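Cruciferin (Brassica napus, PDB 3KGL) probably serves as a seed storage protein, an 11S globulin that acts as a nutrient reservoir and is built from two cupin domains. Local coordinates at residues K65-K71 against T151-T157; S44-I50 against L173-L179; S18-K22 against N201-W207; L291-N296 against Y306-L310. All coordinates share one frame. Residues are numbered along the deposited sequence.

Interactions 1 and 2 are buried strand pairings in one antiparallel sheet of the N-terminal cupin domain; strands 65-71 and 173-180 are neighbours in it, and Ser-67 and Ser-177 hydrogen-bond between the two contacts. Both rest on backbone hydrogen-bond ladders, interaction 2 richer in apolar side chains, interaction 1 mixing in threonine, serine and lysine. Interactions 3 and 4 are only partly buried. Interaction 3 sits at the outer edge of that sheet, where a loop holds on through a glutamine amide and a histidine ring. Interaction 4 belongs to the C-terminal cupin yet touches interaction 1, Gly-152 O meeting Leu-291 N at 2.9 Å; its chemistry is mainly side-chain packing, with a weak hydrogen bond from Tyr-306 to Asp-292.

Interaction 1: residues K65-K71 against T151-T157; sequences KLSFVAK and TGDTIAT
Two antiparallel strands of the N-terminal cupin beta-barrel pair here, the first extended from Lys-65 to Val-69, with a classic beta bulge at Ala-70 and Lys-71 opposite Val-174; the 65-71 and 153-157 axes approach to 4.6 Å at 160°. Thr-151 CA lies 3.5 Å from Val-69 CG2. The Thr-151 hydroxyl bonds to Gly-72 O. Gly-152, at phi/psi 101/-16, turns the chain into the ladder and gives its N to Val-69 O (2.9 Å); a CB there would press against the preceding carbonyl. Asp-153 O accepts from Val-69 N (3.2 Å), and its carboxylate is held by Arg-150 N and Asn-290. Thr-154 forms a non-hydrogen-bonded pair with Phe-68 (CA-CA 4.6 Å); the t rotamer of Phe-68 sets Thr-154 OG1 at the ring edge, 3.6 Å from Phe-68 CD1. Ile-155 is a hydrogen-bonded pair with Ser-67: Ser-67 N to Ile-155 O 2.8 Å, Ile-155 N to Ser-67 O 2.9 Å. Ala-156 faces Leu-66, on the side where Leu-66 and Phe-68 meet Phe-400 of the second cupin. Thr-157 closes the register opposite Lys-65, Thr-157 N to Lys-65 O at 2.9 Å and Lys-65 N to Thr-157 O at 3.1 Å.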
loop_
_atom_site.group_PDB
_atom_site.type_symbol
_atom_site.label_atom_id
_atom_site.label_comp_id
_atom_site.label_asym_id
_atom_site.label_seq_id
_atom_site.Cartn_x
_atom_site.Cartn_y
_atom_site.Cartn_z
ATOM N N LYS A 65 3.774 11.652 10.529
ATOM C CA LYS A 65 3.262 12.686 11.399
ATOM C C LYS A 65 3.530 13.994 10.699
ATOM O O LYS A 65 4.643 14.251 10.247
ATOM C CB LYS A 65 4.010 12.655 12.738
ATOM C CG LYS A 65 3.232 13.208 13.923
ATOM C CD LYS A 65 3.988 13.044 15.251
ATOM C CE LYS A 65 4.730 14.318 15.656
ATOM N NZ LYS A 65 4.578 14.662 17.119
ATOM N N LEU A 66 2.503 14.814 10.577
ATOM C CA LEU A 66 2.679 16.148 10.031
ATOM C C LEU A 66 2.091 17.110 11.050
ATOM O O LEU A 66 0.897 17.070 11.335
ATOM C CB LEU A 66 1.981 16.275 8.676
ATOM C CG LEU A 66 2.715 17.021 7.559
ATOM C CD1 LEU A 66 1.782 17.296 6.384
ATOM C CD2 LEU A 66 3.321 18.312 8.066
ATOM N N SER A 67 2.939 17.946 11.633
ATOM C CA SER A 67 2.514 18.805 12.732
ATOM C C SER A 67 2.399 20.244 12.253
ATOM O O SER A 67 3.098 20.643 11.323
ATOM C CB SER A 67 3.503 18.720 13.909
ATOM O OG SER A 67 3.700 17.389 14.380
ATOM N N PHE A 68 1.512 21.010 12.889
ATOM C CA PHE A 68 1.381 22.451 12.651
ATOM C C PHE A 68 1.329 23.166 13.998
ATOM O O PHE A 68 0.713 22.674 14.941
ATOM C CB PHE A 68 0.121 22.740 11.846
ATOM C CG PHE A 68 -0.053 24.184 11.470
ATOM C CD1 PHE A 68 0.544 24.696 10.333
ATOM C CD2 PHE A 68 -0.845 25.026 12.240
ATOM C CE1 PHE A 68 0.363 26.025 9.983
ATOM C CE2 PHE A 68 -1.023 26.348 11.902
ATOM C CZ PHE A 68 -0.417 26.850 10.770
ATOM N N VAL A 69 2.005 24.307 14.101
ATOM C CA VAL A 69 1.972 25.092 15.327
ATOM C C VAL A 69 0.923 26.168 15.125
ATOM O O VAL A 69 1.068 27.023 14.255
ATOM C CB VAL A 69 3.338 25.732 15.644
ATOM C CG1 VAL A 69 4.344 24.680 16.087
ATOM C CG2 VAL A 69 3.852 26.435 14.432
ATOM N N ALA A 70 -0.151 26.102 15.907
ATOM C CA ALA A 70 -1.321 26.936 15.663
ATOM C C ALA A 70 -1.275 28.194 16.501
ATOM O O ALA A 70 -1.644 29.268 16.033
ATOM C CB ALA A 70 -2.581 26.166 15.954
ATOM N N LYS A 71 -0.833 28.041 17.746
ATOM C CA LYS A 71 -0.675 29.155 18.672
ATOM C C LYS A 71 0.628 28.974 19.430
ATOM O O LYS A 71 0.886 27.914 19.991
ATOM C CB LYS A 71 -1.830 29.220 19.695
ATOM C CG LYS A 71 -3.203 28.784 19.186
ATOM C CD LYS A 71 -4.363 29.337 20.035
ATOM C CE LYS A 71 -4.759 30.732 19.555
ATOM N NZ LYS A 71 -4.706 30.871 18.055
ATOM N N THR A 151 4.484 30.170 15.411
ATOM C CA THR A 151 3.215 29.898 14.746
ATOM C C THR A 151 3.353 29.829 13.222
ATOM O O THR A 151 4.003 30.670 12.605
ATOM C CB THR A 151 2.142 30.905 15.175
ATOM O OG1 THR A 151 1.785 30.652 16.544
ATOM C CG2 THR A 151 0.908 30.784 14.307
ATOM N N GLY A 152 2.763 28.796 12.630
ATOM C CA GLY A 152 2.796 28.621 11.192
ATOM C C GLY A 152 3.815 27.598 10.724
ATOM O O GLY A 152 3.767 27.138 9.578
ATOM N N ASP A 153 4.751 27.245 11.595
ATOM C CA ASP A 153 5.720 26.219 11.248
ATOM C C ASP A 153 4.979 24.917 10.964
ATOM O O ASP A 153 4.049 24.549 11.672
ATOM C CB ASP A 153 6.744 25.998 12.372
ATOM C CG ASP A 153 7.787 27.103 12.461
ATOM O OD1 ASP A 153 8.069 27.764 11.434
ATOM O OD2 ASP A 153 8.334 27.299 13.570
ATOM N N THR A 154 5.398 24.223 9.916
ATOM C CA THR A 154 4.844 22.927 9.593
ATOM C C THR A 154 5.958 21.882 9.645
ATOM O O THR A 154 6.905 21.938 8.868
ATOM C CB THR A 154 4.178 22.963 8.221
ATOM O OG1 THR A 154 3.380 24.151 8.126
ATOM C CG2 THR A 154 3.291 21.731 8.016
ATOM N N ILE A 155 5.835 20.941 10.579
ATOM C CA ILE A 155 6.867 19.937 10.842
ATOM C C ILE A 155 6.525 18.559 10.279
ATOM O O ILE A 155 5.375 18.130 10.350
ATOM C CB ILE A 155 7.095 19.772 12.360
ATOM C CG1 ILE A 155 7.962 20.908 12.911
ATOM C CG2 ILE A 155 7.700 18.407 12.667
ATOM C CD1 ILE A 155 7.166 22.030 13.514
ATOM N N ALA A 156 7.525 17.859 9.735
ATOM C CA ALA A 156 7.335 16.484 9.256
ATOM C C ALA A 156 8.157 15.453 10.031
ATOM O O ALA A 156 9.300 15.707 10.430
ATOM C CB ALA A 156 7.620 16.380 7.784
ATOM N N THR A 157 7.555 14.285 10.230
ATOM C CA THR A 157 8.159 13.240 11.031
ATOM C C THR A 157 7.965 11.857 10.430
ATOM O O THR A 157 6.844 11.424 10.203
ATOM C CB THR A 157 7.627 13.278 12.471
ATOM O OG1 THR A 157 8.575 13.956 13.299
ATOM C CG2 THR A 157 7.413 11.871 13.014
#

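Interaction 2: residues S44-I50 against L173-L179; sequences SFVRYII and LVIVSVL
This is a buried antiparallel pairing in the middle of the sheet, with 44-50 flanked beyond by strand 26-30 and 173-179 by strand 65-71. Both strands are fully extended, their axes 4.7 Å apart at closest and 166° between directions. The register runs from Ser-44 opposite Leu-179 to Ile-50 opposite Leu-173. Hydrogen-bonded pairs are Ser-44/Leu-179 (Leu-179 N to Ser-44 O 3.0 Å), Val-46/Ser-177 (Ser-177 N to Val-46 O 2.9 Å), Tyr-48/Ile-175 (Tyr-48 N to Ile-175 O 2.7 Å; the return bond is weak) and Ile-50/Leu-173 (Ile-50 N to Leu-173 O 2.8 Å). The sheet is one wall of the N-terminal cupin barrel: the face bearing Tyr-48, Ile-50 and Ile-175 meets Phe-165 of strand 162-166 in the other sheet, with Ile-50 CD1 3.6 Å from Ile-175 CD1. Tyr-48, chi1 m, stacks on Tyr-56, and its OH bonds a glycerol probably from the crystallisation liquor. On the other face, Phe-45 (chi1 t) lays one ring face over Ser-177 O and meets Trp-31 edge-to-face. Ile-49 CG2 lies 4.0 Å from Val-174 CG2, and the Arg-47 guanidinium is salt-bridged to Glu-29.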
loop_
_atom_site.group_PDB
_atom_site.type_symbol
_atom_site.label_atom_id
_atom_site.label_comp_id
_atom_site.label_asym_id
_atom_site.label_seq_id
_atom_site.Cartn_x
_atom_site.Cartn_y
_atom_site.Cartn_z
ATOM N N SER A 44 -5.960 9.875 12.099
ATOM C CA SER A 44 -6.343 10.392 13.400
ATOM C C SER A 44 -5.765 11.800 13.512
ATOM O O SER A 44 -4.958 12.229 12.677
ATOM C CB SER A 44 -5.790 9.504 14.510
ATOM O OG SER A 44 -6.148 9.975 15.795
ATOM N N PHE A 45 -6.181 12.521 14.543
ATOM C CA PHE A 45 -5.750 13.901 14.730
ATOM C C PHE A 45 -5.528 14.105 16.228
ATOM O O PHE A 45 -6.121 13.401 17.038
ATOM C CB PHE A 45 -6.822 14.845 14.185
ATOM C CG PHE A 45 -6.331 16.231 13.868
ATOM C CD1 PHE A 45 -5.713 16.503 12.664
ATOM C CD2 PHE A 45 -6.526 17.276 14.760
ATOM C CE1 PHE A 45 -5.272 17.782 12.373
ATOM C CE2 PHE A 45 -6.086 18.563 14.460
ATOM C CZ PHE A 45 -5.464 18.809 13.272
ATOM N N VAL A 46 -4.650 15.032 16.596
ATOM C CA VAL A 46 -4.342 15.274 18.002
ATOM C C VAL A 46 -3.872 16.694 18.166
ATOM O O VAL A 46 -3.326 17.278 17.239
ATOM C CB VAL A 46 -3.237 14.333 18.531
ATOM C CG1 VAL A 46 -2.001 14.449 17.674
ATOM C CG2 VAL A 46 -2.906 14.649 19.985
ATOM N N ARG A 47 -4.091 17.261 19.345
ATOM C CA ARG A 47 -3.626 18.607 19.626
ATOM C C ARG A 47 -2.874 18.563 20.923
ATOM O O ARG A 47 -3.412 18.126 21.925
ATOM C CB ARG A 47 -4.794 19.575 19.770
ATOM C CG ARG A 47 -4.377 20.938 20.266
ATOM C CD ARG A 47 -5.509 21.653 20.982
ATOM N NE ARG A 47 -6.489 22.192 20.055
ATOM C CZ ARG A 47 -7.774 21.870 20.049
ATOM N NH1 ARG A 47 -8.261 21.013 20.933
ATOM N NH2 ARG A 47 -8.576 22.418 19.151
ATOM N N TYR A 48 -1.617 18.986 20.897
ATOM C CA TYR A 48 -0.874 19.201 22.122
ATOM C C TYR A 48 -1.200 20.602 22.580
ATOM O O TYR A 48 -1.077 21.543 21.791
ATOM C CB TYR A 48 0.629 19.141 21.871
ATOM C CG TYR A 48 1.151 17.845 21.304
ATOM C CD1 TYR A 48 0.515 16.638 21.563
ATOM C CD2 TYR A 48 2.310 17.827 20.539
ATOM C CE1 TYR A 48 1.004 15.449 21.054
ATOM C CE2 TYR A 48 2.805 16.650 20.032
ATOM C CZ TYR A 48 2.154 15.461 20.291
ATOM O OH TYR A 48 2.660 14.289 19.781
ATOM N N ILE A 49 -1.617 20.759 23.837
ATOM C CA ILE A 49 -1.704 22.103 24.424
ATOM C C ILE A 49 -0.733 22.300 25.573
ATOM O O ILE A 49 -1.040 21.927 26.710
ATOM C CB ILE A 49 -3.083 22.441 24.964
ATOM C CG1 ILE A 49 -4.175 21.921 24.034
ATOM C CG2 ILE A 49 -3.167 23.912 25.100
ATOM C CD1 ILE A 49 -5.503 22.613 24.209
ATOM N N ILE A 50 0.418 22.906 25.277
ATOM C CA ILE A 50 1.528 22.951 26.230
ATOM C C ILE A 50 1.632 24.280 26.983
ATOM O O ILE A 50 1.726 25.349 26.373
ATOM C CB ILE A 50 2.872 22.616 25.557
ATOM C CG1 ILE A 50 2.726 21.364 24.693
ATOM C CG2 ILE A 50 3.935 22.398 26.617
ATOM C CD1 ILE A 50 3.742 21.267 23.598
ATOM N N LEU A 173 1.620 27.131 24.079
ATOM C CA LEU A 173 2.067 26.644 22.784
ATOM C C LEU A 173 1.139 25.535 22.315
ATOM O O LEU A 173 0.942 24.542 23.021
ATOM C CB LEU A 173 3.491 26.104 22.897
ATOM C CG LEU A 173 3.997 25.247 21.745
ATOM C CD1 LEU A 173 4.214 26.084 20.493
ATOM C CD2 LEU A 173 5.261 24.569 22.187
ATOM N N VAL A 174 0.562 25.702 21.129
ATOM C CA VAL A 174 -0.412 24.743 20.629
ATOM C C VAL A 174 0.087 24.103 19.352
ATOM O O VAL A 174 0.157 24.750 18.314
ATOM C CB VAL A 174 -1.787 25.397 20.352
ATOM C CG1 VAL A 174 -2.666 24.440 19.605
ATOM C CG2 VAL A 174 -2.461 25.797 21.642
ATOM N N ILE A 175 0.451 22.829 19.433
ATOM C CA ILE A 175 0.757 22.087 18.228
ATOM C C ILE A 175 -0.448 21.205 17.877
ATOM O O ILE A 175 -1.094 20.631 18.760
ATOM C CB ILE A 175 2.074 21.242 18.320
ATOM C CG1 ILE A 175 3.283 22.111 18.668
ATOM C CG2 ILE A 175 2.367 20.569 16.988
ATOM C CD1 ILE A 175 3.712 22.029 20.111
ATOM N N VAL A 176 -0.746 21.135 16.581
ATOM C CA VAL A 176 -1.801 20.301 16.036
ATOM C C VAL A 176 -1.176 19.312 15.031
ATOM O O VAL A 176 -0.289 19.698 14.265
ATOM C CB VAL A 176 -2.873 21.203 15.414
ATOM C CG1 VAL A 176 -3.213 20.787 13.996
ATOM C CG2 VAL A 176 -4.101 21.245 16.320
ATOM N N SER A 177 -1.600 18.041 15.062
ATOM C CA SER A 177 -0.910 16.956 14.334
ATOM C C SER A 177 -1.853 15.969 13.647
ATOM O O SER A 177 -2.825 15.522 14.251
ATOM C CB SER A 177 -0.016 16.134 15.281
ATOM O OG SER A 177 1.111 16.852 15.751
ATOM N N VAL A 178 -1.550 15.603 12.401
ATOM C CA VAL A 178 -2.245 14.483 11.765
ATOM C C VAL A 178 -1.380 13.228 11.835
ATOM O O VAL A 178 -0.162 13.297 11.701
ATOM C CB VAL A 178 -2.628 14.760 10.285
ATOM C CG1 VAL A 178 -1.403 14.831 9.428
ATOM C CG2 VAL A 178 -3.562 13.666 9.754
ATOM N N LEU A 179 -2.011 12.082 12.065
ATOM C CA LEU A 179 -1.313 10.809 12.001
ATOM C C LEU A 179 -1.934 9.993 10.873
ATOM O O LEU A 179 -3.147 9.792 10.856
ATOM C CB LEU A 179 -1.415 10.081 13.338
ATOM C CG LEU A 179 -0.966 10.886 14.562
ATOM C CD1 LEU A 179 -1.525 10.285 15.823
ATOM C CD2 LEU A 179 0.540 10.984 14.673
#

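Interaction 3: residues S18-K22 against N201-W207; sequences SHVLK and NPQGQVW
An Asx turn within a type I beta turn docks the 201-207 loop on strand 19-22, the outermost strand of the N-terminal cupin sheet within this chain. The beta turn, Asn-201 to Gly-204, is closed by Gly-204 N to Asn-201 O (3.2 Å), the Asx turn by Gln-203 N to Asn-201 OD1 (3.1 Å). Together they present Gln-203 (chi1 m, chi2 t), whose amide mimics a strand partner: Gln-203 NE2 donates to Val-20 O (3.0 Å) and Gln-203 OE1 accepts from Lys-22 N (3.1 Å). Leu-21, m then t, puts CD2 3.5 Å from Gln-203 CD and CD1 3.8 Å from Trp-207 CZ3. His-19, chi1 m, points toward the loop and lays its ring face over Trp-207 CA, a CH-pi contact with CA 4.0 Å from the ring centroid; His-19 CB reaches Val-206 CG2 at 3.6 Å. Trp-207 NE1 bonds to Pro-192 O, and its indole packs on Val-30 of strand 26-30, the antiparallel neighbour to which His-19 and Leu-21 also hydrogen-bond through their backbones.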
loop_
_atom_site.group_PDB
_atom_site.type_symbol
_atom_site.label_atom_id
_atom_site.label_comp_id
_atom_site.label_asym_id
_atom_site.label_seq_id
_atom_site.Cartn_x
_atom_site.Cartn_y
_atom_site.Cartn_z
ATOM N N SER A 18 -11.995 13.767 21.723
ATOM C CA SER A 18 -12.920 12.822 22.350
ATOM C C SER A 18 -12.369 12.206 23.614
ATOM O O SER A 18 -13.086 11.484 24.304
ATOM C CB SER A 18 -13.334 11.705 21.387
ATOM O OG SER A 18 -14.160 12.225 20.354
ATOM N N HIS A 19 -11.097 12.470 23.901
ATOM C CA HIS A 19 -10.462 12.000 25.132
ATOM C C HIS A 19 -9.412 13.034 25.471
ATOM O O HIS A 19 -8.817 13.622 24.563
ATOM C CB HIS A 19 -9.751 10.644 24.955
ATOM C CG HIS A 19 -10.462 9.663 24.068
ATOM N ND1 HIS A 19 -11.217 8.621 24.567
ATOM C CD2 HIS A 19 -10.494 9.540 22.715
ATOM C CE1 HIS A 19 -11.705 7.915 23.558
ATOM N NE2 HIS A 19 -11.281 8.452 22.425
ATOM N N VAL A 20 -9.166 13.263 26.760
ATOM C CA VAL A 20 -8.076 14.162 27.114
ATOM C C VAL A 20 -7.111 13.577 28.139
ATOM O O VAL A 20 -7.514 12.916 29.081
ATOM C CB VAL A 20 -8.570 15.572 27.473
ATOM C CG1 VAL A 20 -7.499 16.358 28.225
ATOM C CG2 VAL A 20 -8.958 16.294 26.187
ATOM N N LEU A 21 -5.822 13.774 27.901
ATOM C CA LEU A 21 -4.796 13.297 28.810
ATOM C C LEU A 21 -4.217 14.511 29.473
ATOM O O LEU A 21 -3.445 15.264 28.867
ATOM C CB LEU A 21 -3.704 12.533 28.071
ATOM C CG LEU A 21 -4.247 11.366 27.257
ATOM C CD1 LEU A 21 -3.170 10.832 26.348
ATOM C CD2 LEU A 21 -4.751 10.302 28.197
ATOM N N LYS A 22 -4.619 14.706 30.721
ATOM C CA LYS A 22 -4.228 15.882 31.470
ATOM C C LYS A 22 -2.891 15.611 32.136
ATOM O O LYS A 22 -2.749 14.664 32.901
ATOM C CB LYS A 22 -5.331 16.274 32.468
ATOM C CG LYS A 22 -6.675 16.531 31.777
ATOM C CD LYS A 22 -7.893 16.470 32.689
ATOM C CE LYS A 22 -8.440 17.869 32.962
ATOM N NZ LYS A 22 -9.932 17.897 33.112
ATOM N N ASN A 201 1.826 7.610 31.374
ATOM C CA ASN A 201 0.428 7.989 31.201
ATOM C C ASN A 201 -0.469 7.088 32.023
ATOM O O ASN A 201 -0.767 5.970 31.611
ATOM C CB ASN A 201 -0.005 7.916 29.740
ATOM C CG ASN A 201 -1.480 8.188 29.566
ATOM O OD1 ASN A 201 -2.079 8.921 30.351
ATOM N ND2 ASN A 201 -2.078 7.602 28.536
ATOM N N PRO A 202 -0.928 7.576 33.183
ATOM C CA PRO A 202 -1.703 6.720 34.079
ATOM C C PRO A 202 -3.108 6.478 33.532
ATOM O O PRO A 202 -3.782 5.554 33.979
ATOM C CB PRO A 202 -1.764 7.534 35.375
ATOM C CG PRO A 202 -0.924 8.765 35.140
ATOM C CD PRO A 202 -0.882 8.959 33.671
ATOM N N GLN A 203 -3.530 7.289 32.567
ATOM C CA GLN A 203 -4.850 7.152 31.963
ATOM C C GLN A 203 -4.912 6.027 30.959
ATOM O O GLN A 203 -5.991 5.482 30.694
ATOM C CB GLN A 203 -5.235 8.433 31.249
ATOM C CG GLN A 203 -5.485 9.612 32.160
ATOM C CD GLN A 203 -6.153 10.729 31.410
ATOM O OE1 GLN A 203 -5.643 11.851 31.349
ATOM N NE2 GLN A 203 -7.290 10.418 30.793
ATOM N N GLY A 204 -3.755 5.703 30.381
ATOM C CA GLY A 204 -3.653 4.619 29.423
ATOM C C GLY A 204 -4.114 4.979 28.024
ATOM O O GLY A 204 -4.332 6.161 27.712
ATOM N N GLN A 205 -4.269 3.957 27.183
ATOM C CA GLN A 205 -4.529 4.170 25.758
ATOM C C GLN A 205 -6.027 4.248 25.491
ATOM O O GLN A 205 -6.620 3.398 24.818
ATOM C CB GLN A 205 -3.861 3.080 24.926
ATOM C CG GLN A 205 -2.541 2.646 25.518
ATOM C CD GLN A 205 -1.822 1.617 24.678
ATOM O OE1 GLN A 205 -1.250 1.937 23.638
ATOM N NE2 GLN A 205 -1.828 0.374 25.136
ATOM N N VAL A 206 -6.619 5.308 26.023
ATOM C CA VAL A 206 -8.062 5.462 26.088
ATOM C C VAL A 206 -8.666 5.682 24.715
ATOM O O VAL A 206 -9.885 5.586 24.550
ATOM C CB VAL A 206 -8.417 6.655 26.979
ATOM C CG1 VAL A 206 -7.805 6.483 28.356
ATOM C CG2 VAL A 206 -7.903 7.938 26.353
ATOM N N TRP A 207 -7.804 5.979 23.742
ATOM C CA TRP A 207 -8.217 6.250 22.361
ATOM C C TRP A 207 -8.303 4.977 21.520
ATOM O O TRP A 207 -8.826 5.005 20.412
ATOM C CB TRP A 207 -7.281 7.266 21.698
ATOM C CG TRP A 207 -5.842 6.832 21.672
ATOM C CD1 TRP A 207 -5.190 6.231 20.636
ATOM C CD2 TRP A 207 -4.874 6.955 22.735
ATOM N NE1 TRP A 207 -3.883 5.979 20.979
ATOM C CE2 TRP A 207 -3.661 6.413 22.257
ATOM C CE3 TRP A 207 -4.919 7.463 24.039
ATOM C CZ2 TRP A 207 -2.505 6.366 23.035
ATOM C CZ3 TRP A 207 -3.768 7.417 24.804
ATOM C CH2 TRP A 207 -2.577 6.867 24.300
#

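Interaction 4: residues L291-N296 against Y306-L310; sequences LDDPSN and YISTL
Tyr-306, chi1 p, lays one face of its ring over Pro-294, with Pro-294 CG 4.3 Å from Tyr-306 CZ, while Leu-291 O lies near the ring plane at 3.5 Å from Tyr-306 CE1. Its hydroxyl gives a weak hydrogen bond to Asp-292 OD1 (3.3 Å), whose stronger partner is Arg-327 in a salt bridge. The 291-296 segment has no regular structure. Leu-291 and Asp-292 have psi near zero (phi/psi -88/-12 and -80/10), Asp-293 is more extended (-98/100), and Pro-294 and Ser-295 fold back so that Asn-296 N bonds Asp-293 O at 3.1 Å. Tyr-306 to Thr-309 run as strand; Tyr-306 and Ser-308 point toward the loop, Ile-307 and Thr-309 away from it. The nearest CA pairs are Leu-291 with Ser-308 (6.0 Å) and Pro-294 with Tyr-306 (6.8 Å). Leu-291 (m, t) reaches along the strand, its CD2 4.1 Å from Ser-308 CB and 4.3 Å from Leu-310 CG. Asn-296 O comes within 2.6 Å of Ser-308 OG. Leu-291 also packs on Thr-154 and hydrogen-bonds by its backbone to Gly-152, both of the first cupin. Here the chain passes from strand 288-290, at the edge of the N-terminal cupin sheet, into the antiparallel pair 297-301 and 305-310 that begins the C-terminal sheet, a junction between the two barrels of a bicupin 11S globulin.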
loop_
_atom_site.group_PDB
_atom_site.type_symbol
_atom_site.label_atom_id
_atom_site.label_comp_id
_atom_site.label_asym_id
_atom_site.label_seq_id
_atom_site.Cartn_x
_atom_site.Cartn_y
_atom_site.Cartn_z
ATOM N N LEU A 291 4.230 28.143 6.916
ATOM C CA LEU A 291 3.136 28.331 5.973
ATOM C C LEU A 291 2.452 29.681 6.134
ATOM O O LEU A 291 1.657 30.080 5.282
ATOM C CB LEU A 291 2.118 27.201 6.119
ATOM C CG LEU A 291 2.539 25.896 5.464
ATOM C CD1 LEU A 291 1.413 24.897 5.525
ATOM C CD2 LEU A 291 2.948 26.186 4.036
ATOM N N ASP A 292 2.757 30.383 7.224
ATOM C CA ASP A 292 2.271 31.752 7.413
ATOM C C ASP A 292 3.106 32.774 6.629
ATOM O O ASP A 292 2.955 33.983 6.807
ATOM C CB ASP A 292 2.244 32.111 8.894
ATOM C CG ASP A 292 1.012 31.586 9.593
ATOM O OD1 ASP A 292 0.045 31.228 8.885
ATOM O OD2 ASP A 292 1.010 31.538 10.843
ATOM N N ASP A 293 3.975 32.265 5.755
ATOM C CA ASP A 293 4.823 33.083 4.893
ATOM C C ASP A 293 4.206 33.205 3.501
ATOM O O ASP A 293 4.325 32.287 2.680
ATOM C CB ASP A 293 6.213 32.451 4.782
ATOM C CG ASP A 293 7.295 33.461 4.452
ATOM O OD1 ASP A 293 7.032 34.395 3.653
ATOM O OD2 ASP A 293 8.412 33.308 4.998
ATOM N N PRO A 294 3.535 34.340 3.240
ATOM C CA PRO A 294 2.844 34.688 1.989
ATOM C C PRO A 294 3.749 34.843 0.759
ATOM O O PRO A 294 3.235 34.863 -0.359
ATOM C CB PRO A 294 2.190 36.032 2.318
ATOM C CG PRO A 294 2.054 36.035 3.781
ATOM C CD PRO A 294 3.262 35.325 4.295
ATOM N N SER A 295 5.057 34.966 0.959
ATOM C CA SER A 295 5.990 35.048 -0.156
ATOM C C SER A 295 6.115 33.675 -0.803
ATOM O O SER A 295 6.666 33.538 -1.894
ATOM C CB SER A 295 7.358 35.533 0.320
ATOM O OG SER A 295 7.281 36.855 0.825
ATOM N N ASN A 296 5.595 32.662 -0.113
ATOM C CA ASN A 296 5.591 31.292 -0.616
ATOM C C ASN A 296 4.184 30.731 -0.789
ATOM O O ASN A 296 3.915 29.590 -0.420
ATOM C CB ASN A 296 6.396 30.376 0.307
ATOM C CG ASN A 296 7.862 30.323 -0.060
ATOM O OD1 ASN A 296 8.493 31.355 -0.294
ATOM N ND2 ASN A 296 8.415 29.114 -0.112
ATOM N N TYR A 306 -4.643 34.669 1.396
ATOM C CA TYR A 306 -3.779 33.724 0.667
ATOM C C TYR A 306 -4.077 32.264 0.926
ATOM O O TYR A 306 -4.771 31.910 1.875
ATOM C CB TYR A 306 -2.290 33.962 0.947
ATOM C CG TYR A 306 -1.870 33.728 2.373
ATOM C CD1 TYR A 306 -0.944 32.738 2.697
ATOM C CD2 TYR A 306 -2.391 34.508 3.406
ATOM C CE1 TYR A 306 -0.550 32.528 4.026
ATOM C CE2 TYR A 306 -2.007 34.314 4.726
ATOM C CZ TYR A 306 -1.086 33.325 5.038
ATOM O OH TYR A 306 -0.714 33.147 6.359
ATOM N N ILE A 307 -3.538 31.418 0.055
ATOM C CA ILE A 307 -3.425 29.993 0.332
ATOM C C ILE A 307 -2.021 29.535 0.013
ATOM O O ILE A 307 -1.539 29.728 -1.101
ATOM C CB ILE A 307 -4.378 29.164 -0.498
ATOM C CG1 ILE A 307 -5.817 29.475 -0.085
ATOM C CG2 ILE A 307 -4.056 27.696 -0.296
ATOM C CD1 ILE A 307 -6.846 29.025 -1.072
ATOM N N SER A 308 -1.364 28.937 0.996
ATOM C CA SER A 308 0.000 28.480 0.818
ATOM C C SER A 308 -0.034 26.962 0.856
ATOM O O SER A 308 -0.994 26.376 1.350
ATOM C CB SER A 308 0.877 29.026 1.938
ATOM O OG SER A 308 2.094 29.535 1.430
ATOM N N THR A 309 1.003 26.315 0.342
ATOM C CA THR A 309 0.954 24.866 0.216
ATOM C C THR A 309 2.292 24.175 0.359
ATOM O O THR A 309 3.291 24.646 -0.174
ATOM C CB THR A 309 0.362 24.469 -1.135
ATOM O OG1 THR A 309 -1.063 24.389 -1.017
ATOM C CG2 THR A 309 0.887 23.125 -1.563
ATOM N N LEU A 310 2.288 23.046 1.067
ATOM C CA LEU A 310 3.453 22.171 1.162
ATOM C C LEU A 310 3.340 20.911 0.304
ATOM O O LEU A 310 2.998 19.847 0.804
ATOM C CB LEU A 310 3.673 21.751 2.603
ATOM C CG LEU A 310 4.828 22.432 3.316
ATOM C CD1 LEU A 310 5.238 21.590 4.501
ATOM C CD2 LEU A 310 5.988 22.608 2.354
#